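Local coordinates for enoyl-CoA hydratase (Geobacillus kaustophilus, PDB 2PPY), which probably catalyses the hydration of 2-enoyl-CoA thioesters in fatty acid beta-oxidation, at the interface of chains A and B. Sequence-based numbering; all coordinates share one arbitrary frame. Chains: chain A/B, Enoyl-CoA hydratase.

The interface of chains A and B. Residues chain A 103, 212, 215-216, 219; chain B 140, 145, 163-164, 167-168.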
loop_
_atom_site.group_PDB
_atom_site.type_symbol
_atom_site.label_atom_id
_atom_site.label_comp_id
_atom_site.label_asym_id
_atom_site.label_seq_id
_atom_site.Cartn_x
_atom_site.Cartn_y
_atom_site.Cartn_z
ATOM N N VAL A 103 -5.996 3.660 -25.406
ATOM C CA VAL A 103 -4.891 2.741 -25.213
ATOM C C VAL A 103 -3.704 3.390 -25.922
ATOM O O VAL A 103 -3.775 3.700 -27.115
ATOM C CB VAL A 103 -5.181 1.364 -25.853
ATOM C CG1 VAL A 103 -3.921 0.508 -25.866
ATOM C CG2 VAL A 103 -6.280 0.661 -25.077
ATOM N N VAL A 212 -12.607 -2.071 -24.020
ATOM C CA VAL A 212 -11.161 -1.964 -24.161
ATOM C C VAL A 212 -10.641 -0.873 -23.237
ATOM O O VAL A 212 -9.673 -1.069 -22.503
ATOM C CB VAL A 212 -10.765 -1.607 -25.610
ATOM C CG1 VAL A 212 -9.313 -1.153 -25.658
ATOM C CG2 VAL A 212 -10.962 -2.823 -26.515
ATOM N N ILE A 215 -10.941 -1.665 -19.530
ATOM C CA ILE A 215 -9.985 -2.721 -19.188
ATOM C C ILE A 215 -8.614 -2.094 -18.917
ATOM O O ILE A 215 -7.939 -2.435 -17.940
ATOM C CB ILE A 215 -9.825 -3.747 -20.337
ATOM C CG1 ILE A 215 -11.061 -4.643 -20.420
ATOM C CG2 ILE A 215 -8.572 -4.590 -20.118
ATOM C CD1 ILE A 215 -11.059 -5.571 -21.625
ATOM N N LYS A 216 -8.213 -1.180 -19.800
ATOM C CA LYS A 216 -6.938 -0.486 -19.682
ATOM C C LYS A 216 -6.883 0.300 -18.377
ATOM O O LYS A 216 -5.855 0.329 -17.714
ATOM C CB LYS A 216 -6.723 0.436 -20.896
ATOM C CG LYS A 216 -5.584 1.454 -20.764
ATOM C CD LYS A 216 -6.066 2.730 -20.070
ATOM C CE LYS A 216 -4.922 3.679 -19.746
ATOM N NZ LYS A 216 -4.253 4.230 -20.956
ATOM N N ILE A 219 -6.551 -2.186 -15.233
ATOM C CA ILE A 219 -5.218 -2.731 -15.006
ATOM C C ILE A 219 -4.140 -1.713 -14.634
ATOM O O ILE A 219 -3.392 -1.923 -13.680
ATOM C CB ILE A 219 -4.748 -3.527 -16.238
ATOM C CG1 ILE A 219 -5.719 -4.683 -16.503
ATOM C CG2 ILE A 219 -3.329 -4.051 -16.021
ATOM C CD1 ILE A 219 -5.426 -5.443 -17.785
ATOM N N VAL B 140 -13.897 -9.299 -23.549
ATOM C CA VAL B 140 -13.988 -8.108 -24.380
ATOM C C VAL B 140 -14.813 -8.317 -25.651
ATOM O O VAL B 140 -15.379 -7.367 -26.185
ATOM C CB VAL B 140 -12.581 -7.576 -24.764
ATOM C CG1 VAL B 140 -11.885 -8.546 -25.705
ATOM C CG2 VAL B 140 -12.705 -6.199 -25.405
ATOM N N LEU B 145 -15.768 -6.973 -19.463
ATOM C CA LEU B 145 -14.412 -7.353 -19.094
ATOM C C LEU B 145 -14.427 -8.517 -18.116
ATOM O O LEU B 145 -15.485 -8.904 -17.623
ATOM C CB LEU B 145 -13.668 -6.151 -18.482
ATOM C CG LEU B 145 -14.284 -5.389 -17.297
ATOM C CD1 LEU B 145 -14.347 -6.275 -16.064
ATOM C CD2 LEU B 145 -13.437 -4.153 -16.999
ATOM N N ALA B 163 -0.790 -8.651 -19.433
ATOM C CA ALA B 163 -2.179 -8.912 -19.068
ATOM C C ALA B 163 -3.102 -7.980 -19.838
ATOM O O ALA B 163 -4.168 -8.393 -20.294
ATOM C CB ALA B 163 -2.381 -8.712 -17.575
ATOM N N LEU B 164 -2.683 -6.724 -19.980
ATOM C CA LEU B 164 -3.472 -5.721 -20.686
ATOM C C LEU B 164 -3.659 -6.122 -22.145
ATOM O O LEU B 164 -4.748 -5.994 -22.702
ATOM C CB LEU B 164 -2.787 -4.351 -20.591
ATOM C CG LEU B 164 -3.536 -3.164 -21.207
ATOM C CD1 LEU B 164 -3.377 -1.945 -20.307
ATOM C CD2 LEU B 164 -3.012 -2.875 -22.610
ATOM N N ASN B 167 -6.132 -8.999 -22.250
ATOM C CA ASN B 167 -7.472 -8.561 -21.885
ATOM C C ASN B 167 -8.159 -7.702 -22.944
ATOM O O ASN B 167 -9.359 -7.851 -23.174
ATOM C CB ASN B 167 -7.434 -7.801 -20.549
ATOM C CG ASN B 167 -7.542 -8.726 -19.339
ATOM O OD1 ASN B 167 -8.634 -8.968 -18.826
ATOM N ND2 ASN B 167 -6.407 -9.255 -18.888
ATOM N N ILE B 168 -7.415 -6.812 -23.599
ATOM C CA ILE B 168 -8.031 -5.948 -24.600
ATOM C C ILE B 168 -8.279 -6.604 -25.958
ATOM O O ILE B 168 -9.196 -6.211 -26.674
ATOM C CB ILE B 168 -7.216 -4.653 -24.825
ATOM C CG1 ILE B 168 -5.862 -4.979 -25.449
ATOM C CG2 ILE B 168 -7.056 -3.912 -23.512
ATOM C CD1 ILE B 168 -5.059 -3.749 -25.816
#
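A:Ile215 meets B:Asn167, B:Ile168, B:Leu145 and B:Val140 with its two branches. Its CG2 methyl packs on B:Asn167 CB at 3.4 Å. The same methyl touches B:Ile168 CG2 at 3.8 Å. The longer branch turns the other way, with CG1 anti to the carbonyl carbon (chi1 -74°). It runs past B:Leu145 in the opposite direction, CG1 to B:Leu145 CB at 3.6 Å. Its tip, CD1, lies over the backbone carbonyl of B:Asn167 and reaches B:Val140 CB at 4.0 Å. An alanine here lacks both branches, and would probably leave a gap between B:Leu145 and the B:Asn167 and B:Ile168 side chains.

One turn further along the helix, A:Ile219 sets its CD1 tip against the backbone of B:Leu164, 3.5 Å from CA. The side chain of B:Leu164 reaches a different residue, A:Lys216. With its CG anti to the backbone N (chi1 -176°), it places CD1 3.9 Å from A:Lys216 CA, alongside the start of the lysine chain. At the other end, A:Val212 crosses B:Ile168 and puts CG2 against B:Val140 CG2 at 4.0 Å. A:Val103 only lies near B:Ile168.

No hydrogen bond crosses this patch, so it is held by apolar packing. Behind the first shell, B:Asn167 ND2 donates to B:Ala163 O at 2.8 Å. The bond is nearly straight, but the donor sits above the carbonyl plane. It ties the amide back to its own helix and helps fix the side chain that A:Ile215 rests on.

Helix 209-222 of chain A thus packs against helix 160-169 of chain B, with 3-10 helix 139-142 and the B:Leu145 loop at one flank and strand 103-108 of chain A at the other. The patch is part of a larger contact between subunits of the deposited hexamer. Crotonase-family enzymes commonly form such hexamers, so it is likely to serve assembly.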